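Long-range contact in hypothetical protein BP2299 (Bordetella pertussis Tohama I, PDB 2FQP), which is of unknown function but adopts the double-stranded beta-helix fold of the cupins and binds a zinc ion: residues V42-E53 and N78-F89. Numbering follows the deposited sequence.
Sequences VVPMTTGPLLLE and NVINPSDTEFVF
The ring of F87 is clasped between T46, in the link that leads out of strand 42-44, and L50, in the strand that follows it. L50 lays its CD2 methyl over the centre of one ring face, 3.9 Å from the centroid of F87. T46 comes to the opposite face with CB, displaced toward the rim; both are CH-pi contacts, each within 15° of the ring normal. The torsion of T46 (chi1 -53°) divides its branches: OG1, beside the backbone N, accepts the N-H of V88 at 2.9 Å, while CG2, anti to that N, lies against CD2 of F87. The carbonyl oxygen of T46 is buried against the ring, 3.4 Å from CZ of F87, and has no hydrogen-bonding partner in the model.

The second methyl of L50, CD1, bridges in the other direction, meeting CG1 of V79 at 3.8 Å and CE2 of F89. Both segments turn from one sheet of the cupin double-stranded beta-helix to the other, and the buried L50, V79, F87 and F89 fill the interior between the two sheets. V79 places the cluster close to the zinc ion bound by H34, H36 and H77, and L52 lies alongside V79, pointing the same way.

On the other face of the strand pair, E53 reaches N78: ND2 gives a nearly straight bond (175°) to OE1, within its own amide plane but above that of the carboxylate. ND2 also gives a hydrogen bond to OE1 of E30. CD1 of I80 packs on the carboxylate carbon of E53 at 3.6 Å. L51 with I80 and E53 with N78 are hydrogen-bonded antiparallel pairs; in a separate ladder P44 and F89 form a non-hydrogen-bonded one, beside which M45 N bonds to V88 O.

Where the strands part beyond I80, CG of P49 meets CG of P82 at 4.0 Å, and a water donates to N81 OD1 and accepts from S83 OG. N81 OD1 also accepts the N-H of S83, an Asx turn.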
ATOM      1  N   VAL A  42      -0.644  -1.134  -6.610  1.00  9.80           N
ATOM      2  CA  VAL A  42      -1.891  -1.332  -5.926  1.00  9.41           C
ATOM      3  C   VAL A  42      -1.584  -2.109  -4.656  1.00 10.57           C
ATOM      4  O   VAL A  42      -0.997  -3.196  -4.732  1.00  9.12           O
ATOM      5  CB  VAL A  42      -2.896  -2.118  -6.827  1.00  8.43           C
ATOM      6  CG1 VAL A  42      -4.167  -2.491  -6.066  1.00 10.44           C
ATOM      7  CG2 VAL A  42      -3.208  -1.332  -8.104  1.00 13.87           C
ATOM      8  N   VAL A  43      -1.931  -1.534  -3.504  1.00  8.92           N
ATOM      9  CA  VAL A  43      -1.911  -2.270  -2.247  1.00  9.37           C
ATOM     10  C   VAL A  43      -3.350  -2.526  -1.794  1.00 11.16           C
ATOM     11  O   VAL A  43      -4.007  -1.625  -1.301  1.00 10.77           O
ATOM     12  CB  VAL A  43      -1.183  -1.481  -1.119  1.00 10.32           C
ATOM     13  CG1 VAL A  43      -1.110  -2.341   0.125  1.00 10.04           C
ATOM     14  CG2 VAL A  43       0.248  -1.039  -1.542  1.00 12.03           C
ATOM     15  N   PRO A  44      -3.857  -3.753  -1.996  1.00  7.66           N
ATOM     16  CA  PRO A  44      -5.209  -4.011  -1.544  1.00  9.87           C
ATOM     17  C   PRO A  44      -5.359  -3.938  -0.030  1.00  7.77           C
ATOM     18  O   PRO A  44      -4.478  -4.400   0.702  1.00 10.64           O
ATOM     19  CB  PRO A  44      -5.475  -5.442  -2.044  1.00 11.07           C
ATOM     20  CG  PRO A  44      -4.497  -5.655  -3.111  1.00  7.31           C
ATOM     21  CD  PRO A  44      -3.278  -4.942  -2.634  1.00  7.23           C
HETATM   22  N   MSE A  45      -6.464  -3.370   0.423  1.00 10.28           N
HETATM   23  CA  MSE A  45      -6.784  -3.276   1.855  1.00  9.78           C
HETATM   24  C   MSE A  45      -7.886  -4.264   2.232  1.00 11.83           C
HETATM   25  O   MSE A  45      -8.231  -4.399   3.396  1.00 11.91           O
HETATM   26  CB  MSE A  45      -7.197  -1.854   2.214  1.00 10.49           C
HETATM   27  CG  MSE A  45      -6.198  -0.765   1.985  1.00  9.12           C
HETATM   28 SE   MSE A  45      -4.424  -1.103   2.771  1.00 15.42          SE
HETATM   29  CE  MSE A  45      -5.069  -1.383   4.499  1.00  9.97           C
ATOM     30  N   THR A  46      -8.442  -4.929   1.223  1.00 11.51           N
ATOM     31  CA  THR A  46      -9.541  -5.851   1.318  1.00 12.19           C
ATOM     32  C   THR A  46      -9.144  -7.079   0.534  1.00 13.17           C
ATOM     33  O   THR A  46      -8.524  -6.985  -0.516  1.00 11.31           O
ATOM     34  CB  THR A  46     -10.797  -5.290   0.649  1.00 14.20           C
ATOM     35  OG1 THR A  46     -11.093  -3.988   1.176  1.00 16.80           O
ATOM     36  CG2 THR A  46     -11.958  -6.237   0.833  1.00 21.99           C
ATOM     37  N   THR A  47      -9.486  -8.249   1.045  1.00 11.33           N
ATOM     38  CA  THR A  47      -9.311  -9.475   0.252  1.00 12.59           C
ATOM     39  C   THR A  47     -10.617  -9.735  -0.458  1.00 12.59           C
ATOM     40  O   THR A  47     -11.693  -9.804   0.185  1.00 11.63           O
ATOM     41  CB  THR A  47      -8.945 -10.641   1.147  1.00 14.90           C
ATOM     42  OG1 THR A  47      -7.675 -10.362   1.753  1.00 13.56           O
ATOM     43  CG2 THR A  47      -8.895 -11.971   0.363  1.00 18.71           C
ATOM     44  N   GLY A  48     -10.561  -9.871  -1.768  1.00  8.91           N
ATOM     45  CA  GLY A  48     -11.784 -10.088  -2.530  1.00 12.93           C
ATOM     46  C   GLY A  48     -11.581  -9.937  -4.009  1.00 12.89           C
ATOM     47  O   GLY A  48     -10.513  -9.469  -4.427  1.00 14.32           O
ATOM     48  N   PRO A  49     -12.595 -10.321  -4.803  1.00 12.94           N
ATOM     49  CA  PRO A  49     -12.524 -10.199  -6.265  1.00 13.04           C
ATOM     50  C   PRO A  49     -12.743  -8.742  -6.730  1.00 13.81           C
ATOM     51  O   PRO A  49     -13.484  -7.965  -6.093  1.00 13.02           O
ATOM     52  CB  PRO A  49     -13.681 -11.101  -6.734  1.00 14.04           C
ATOM     53  CG  PRO A  49     -14.701 -10.963  -5.661  1.00 15.25           C
ATOM     54  CD  PRO A  49     -13.869 -10.916  -4.367  1.00 14.32           C
ATOM     55  N   LEU A  50     -12.090  -8.378  -7.828  1.00 12.91           N
ATOM     56  CA  LEU A  50     -12.445  -7.201  -8.582  1.00 13.77           C
ATOM     57  C   LEU A  50     -12.751  -7.665  -9.984  1.00 16.48           C
ATOM     58  O   LEU A  50     -12.193  -8.672 -10.435  1.00 13.49           O
ATOM     59  CB  LEU A  50     -11.307  -6.178  -8.621  1.00 15.58           C
ATOM     60  CG  LEU A  50     -11.091  -5.349  -7.345  1.00 15.36           C
ATOM     61  CD1 LEU A  50     -10.049  -4.337  -7.651  1.00 16.99           C
ATOM     62  CD2 LEU A  50     -12.334  -4.707  -6.805  1.00 17.81           C
ATOM     63  N   LEU A  51     -13.649  -6.943 -10.654  1.00 12.82           N
ATOM     64  CA  LEU A  51     -14.013  -7.271 -12.012  1.00 15.48           C
ATOM     65  C   LEU A  51     -13.370  -6.195 -12.862  1.00 14.10           C
ATOM     66  O   LEU A  51     -13.642  -5.004 -12.659  1.00 14.23           O
ATOM     67  CB  LEU A  51     -15.534  -7.292 -12.159  1.00 13.72           C
ATOM     68  CG  LEU A  51     -16.091  -7.545 -13.561  1.00 18.46           C
ATOM     69  CD1 LEU A  51     -15.560  -8.835 -14.117  1.00 23.70           C
ATOM     70  CD2 LEU A  51     -17.609  -7.587 -13.512  1.00 25.99           C
ATOM     71  N   LEU A  52     -12.488  -6.599 -13.762  1.00 12.15           N
ATOM     72  CA  LEU A  52     -11.746  -5.640 -14.592  1.00 12.51           C
ATOM     73  C   LEU A  52     -12.249  -5.690 -16.019  1.00 12.58           C
ATOM     74  O   LEU A  52     -12.211  -6.743 -16.668  1.00 11.16           O
ATOM     75  CB  LEU A  52     -10.253  -5.919 -14.556  1.00 14.73           C
ATOM     76  CG  LEU A  52      -9.614  -6.062 -13.180  1.00 20.52           C
ATOM     77  CD1 LEU A  52      -8.208  -6.665 -13.305  1.00 28.21           C
ATOM     78  CD2 LEU A  52      -9.601  -4.715 -12.503  1.00 24.43           C
ATOM     79  N   GLU A  53     -12.750  -4.552 -16.496  1.00 13.26           N
ATOM     80  CA  GLU A  53     -13.259  -4.424 -17.889  1.00 13.49           C
ATOM     81  C   GLU A  53     -12.233  -3.697 -18.718  1.00 13.76           C
ATOM     82  O   GLU A  53     -11.848  -2.593 -18.396  1.00 15.17           O
ATOM     83  CB  GLU A  53     -14.544  -3.625 -17.911  1.00 15.77           C
ATOM     84  CG  GLU A  53     -15.653  -4.320 -17.142  1.00 14.25           C
ATOM     85  CD  GLU A  53     -17.018  -3.647 -17.269  1.00 18.25           C
ATOM     86  OE1 GLU A  53     -17.112  -2.389 -17.284  1.00 14.86           O
ATOM     87  OE2 GLU A  53     -18.010  -4.396 -17.302  1.00 20.87           O
ATOM     88  N   ASN A  78     -12.173  -0.132 -16.719  1.00  9.37           N
ATOM     89  CA  ASN A  78     -13.170   0.165 -15.742  1.00  9.43           C
ATOM     90  C   ASN A  78     -13.017  -0.923 -14.676  1.00 11.88           C
ATOM     91  O   ASN A  78     -12.834  -2.085 -14.989  1.00 11.35           O
ATOM     92  CB  ASN A  78     -14.585   0.165 -16.309  1.00 11.12           C
ATOM     93  CG  ASN A  78     -15.651   0.438 -15.221  1.00 14.23           C
ATOM     94  OD1 ASN A  78     -15.437   1.271 -14.362  1.00 14.72           O
ATOM     95  ND2 ASN A  78     -16.777  -0.309 -15.258  1.00 15.57           N
ATOM     96  N   VAL A  79     -13.069  -0.541 -13.411  1.00 10.58           N
ATOM     97  CA  VAL A  79     -12.894  -1.503 -12.357  1.00 10.22           C
ATOM     98  C   VAL A  79     -14.143  -1.517 -11.502  1.00  9.86           C
ATOM     99  O   VAL A  79     -14.572  -0.483 -11.081  1.00 11.77           O
ATOM    100  CB  VAL A  79     -11.726  -1.095 -11.430  1.00  9.87           C
ATOM    101  CG1 VAL A  79     -11.572  -2.058 -10.271  1.00  9.66           C
ATOM    102  CG2 VAL A  79     -10.437  -1.056 -12.211  1.00 11.27           C
ATOM    103  N   ILE A  80     -14.640  -2.700 -11.215  1.00 10.01           N
ATOM    104  CA  ILE A  80     -15.904  -2.904 -10.547  1.00 11.22           C
ATOM    105  C   ILE A  80     -15.704  -3.785  -9.323  1.00 10.21           C
ATOM    106  O   ILE A  80     -14.970  -4.777  -9.360  1.00 11.11           O
ATOM    107  CB  ILE A  80     -16.942  -3.586 -11.493  1.00 11.92           C
ATOM    108  CG1 ILE A  80     -17.356  -2.654 -12.633  1.00 17.79           C
ATOM    109  CG2 ILE A  80     -18.211  -4.016 -10.749  1.00 13.78           C
ATOM    110  CD1 ILE A  80     -18.012  -3.406 -13.790  1.00 15.12           C
ATOM    111  N   ASN A  81     -16.384  -3.441  -8.234  1.00 10.43           N
ATOM    112  CA  ASN A  81     -16.463  -4.265  -7.036  1.00 11.80           C
ATOM    113  C   ASN A  81     -17.753  -5.112  -7.105  1.00 12.57           C
ATOM    114  O   ASN A  81     -18.837  -4.585  -6.855  1.00 12.80           O
ATOM    115  CB  ASN A  81     -16.541  -3.375  -5.799  1.00 13.28           C
ATOM    116  CG  ASN A  81     -16.751  -4.150  -4.540  1.00  6.78           C
ATOM    117  OD1 ASN A  81     -16.477  -5.360  -4.472  1.00 10.92           O
ATOM    118  ND2 ASN A  81     -17.232  -3.458  -3.498  1.00  9.12           N
ATOM    119  N   PRO A  82     -17.629  -6.404  -7.420  1.00 12.70           N
ATOM    120  CA  PRO A  82     -18.832  -7.215  -7.625  1.00 13.57           C
ATOM    121  C   PRO A  82     -19.433  -7.769  -6.321  1.00 17.75           C
ATOM    122  O   PRO A  82     -20.422  -8.515  -6.362  1.00 19.34           O
ATOM    123  CB  PRO A  82     -18.305  -8.359  -8.466  1.00 15.93           C
ATOM    124  CG  PRO A  82     -16.916  -8.586  -7.940  1.00 16.33           C
ATOM    125  CD  PRO A  82     -16.388  -7.198  -7.634  1.00 10.95           C
ATOM    126  N   SER A  83     -18.841  -7.428  -5.186  1.00 16.19           N
ATOM    127  CA  SER A  83     -19.235  -7.995  -3.907  1.00 14.63           C
ATOM    128  C   SER A  83     -20.301  -7.153  -3.206  1.00 15.48           C
ATOM    129  O   SER A  83     -20.600  -6.047  -3.608  1.00 15.47           O
ATOM    130  CB  SER A  83     -18.024  -8.155  -2.997  1.00 16.31           C
ATOM    131  OG  SER A  83     -17.135  -9.133  -3.515  1.00 18.59           O
ATOM    132  N   ASP A  84     -20.828  -7.707  -2.107  1.00 17.06           N
ATOM    133  CA  ASP A  84     -21.892  -7.103  -1.331  1.00 18.21           C
ATOM    134  C   ASP A  84     -21.370  -6.196  -0.210  1.00 18.08           C
ATOM    135  O   ASP A  84     -22.160  -5.705   0.602  1.00 16.85           O
ATOM    136  CB  ASP A  84     -22.740  -8.204  -0.692  1.00 19.25           C
ATOM    137  CG  ASP A  84     -23.568  -8.976  -1.713  1.00 32.05           C
ATOM    138  OD1 ASP A  84     -24.019  -8.366  -2.713  1.00 44.05           O
ATOM    139  OD2 ASP A  84     -23.779 -10.194  -1.498  1.00 47.60           O
ATOM    140  N   THR A  85     -20.048  -6.008  -0.159  1.00 14.54           N
ATOM    141  CA  THR A  85     -19.401  -5.250   0.854  1.00 14.87           C
ATOM    142  C   THR A  85     -18.363  -4.346   0.206  1.00 16.60           C
ATOM    143  O   THR A  85     -17.930  -4.581  -0.934  1.00 17.14           O
ATOM    144  CB  THR A  85     -18.671  -6.187   1.855  1.00 17.76           C
ATOM    145  OG1 THR A  85     -17.834  -7.109   1.130  1.00 19.71           O
ATOM    146  CG2 THR A  85     -19.688  -6.953   2.682  1.00 19.34           C
ATOM    147  N   GLU A  86     -17.959  -3.337   0.965  1.00 14.72           N
ATOM    148  CA  GLU A  86     -17.042  -2.304   0.485  1.00 16.48           C
ATOM    149  C   GLU A  86     -15.715  -2.938   0.199  1.00 14.82           C
ATOM    150  O   GLU A  86     -15.289  -3.817   0.954  1.00 14.69           O
ATOM    151  CB  GLU A  86     -16.872  -1.226   1.550  1.00 15.28           C
ATOM    152  CG  GLU A  86     -15.986  -0.062   1.146  1.00 17.55           C
ATOM    153  CD  GLU A  86     -16.040   1.082   2.131  1.00 21.39           C
ATOM    154  OE1 GLU A  86     -16.164   0.803   3.334  1.00 20.69           O
ATOM    155  OE2 GLU A  86     -15.974   2.261   1.700  1.00 24.98           O
ATOM    156  N   PHE A  87     -15.077  -2.498  -0.881  1.00 13.35           N
ATOM    157  CA  PHE A  87     -13.735  -2.938  -1.258  1.00 10.51           C
ATOM    158  C   PHE A  87     -12.814  -1.738  -1.269  1.00  9.98           C
ATOM    159  O   PHE A  87     -13.168  -0.683  -1.794  1.00 11.69           O
ATOM    160  CB  PHE A  87     -13.697  -3.599  -2.652  1.00 11.49           C
ATOM    161  CG  PHE A  87     -12.423  -4.304  -2.906  1.00  9.83           C
ATOM    162  CD1 PHE A  87     -11.275  -3.606  -3.274  1.00 12.47           C
ATOM    163  CD2 PHE A  87     -12.337  -5.696  -2.707  1.00 12.93           C
ATOM    164  CE1 PHE A  87     -10.046  -4.248  -3.433  1.00 10.87           C
ATOM    165  CE2 PHE A  87     -11.141  -6.355  -2.903  1.00 10.00           C
ATOM    166  CZ  PHE A  87      -9.981  -5.633  -3.277  1.00 16.13           C
ATOM    167  N   VAL A  88     -11.630  -1.882  -0.672  1.00 10.93           N
ATOM    168  CA  VAL A  88     -10.710  -0.751  -0.557  1.00  9.62           C
ATOM    169  C   VAL A  88      -9.309  -1.151  -1.031  1.00 10.74           C
ATOM    170  O   VAL A  88      -8.857  -2.248  -0.762  1.00 11.23           O
ATOM    171  CB  VAL A  88     -10.658  -0.250   0.902  1.00  9.79           C
ATOM    172  CG1 VAL A  88      -9.711   0.967   1.029  1.00 10.78           C
ATOM    173  CG2 VAL A  88     -12.062   0.073   1.416  1.00 13.34           C
ATOM    174  N   PHE A  89      -8.676  -0.270  -1.806  1.00 10.74           N
ATOM    175  CA  PHE A  89      -7.259  -0.364  -2.109  1.00  7.97           C
ATOM    176  C   PHE A  89      -6.595   0.998  -2.126  1.00 10.32           C
ATOM    177  O   PHE A  89      -7.254   2.032  -2.274  1.00 11.02           O
ATOM    178  CB  PHE A  89      -6.926  -1.181  -3.391  1.00  8.01           C
ATOM    179  CG  PHE A  89      -7.429  -0.595  -4.704  1.00  9.73           C
ATOM    180  CD1 PHE A  89      -6.735   0.458  -5.355  1.00  9.32           C
ATOM    181  CD2 PHE A  89      -8.496  -1.189  -5.379  1.00  9.85           C
ATOM    182  CE1 PHE A  89      -7.195   0.942  -6.601  1.00 14.66           C
ATOM    183  CE2 PHE A  89      -8.922  -0.724  -6.607  1.00 14.47           C
ATOM    184  CZ  PHE A  89      -8.294   0.345  -7.213  1.00  9.70           C
TER
HETATM  185  O   HOH W   1     -14.906  -7.680  -4.028  1.00 15.77           O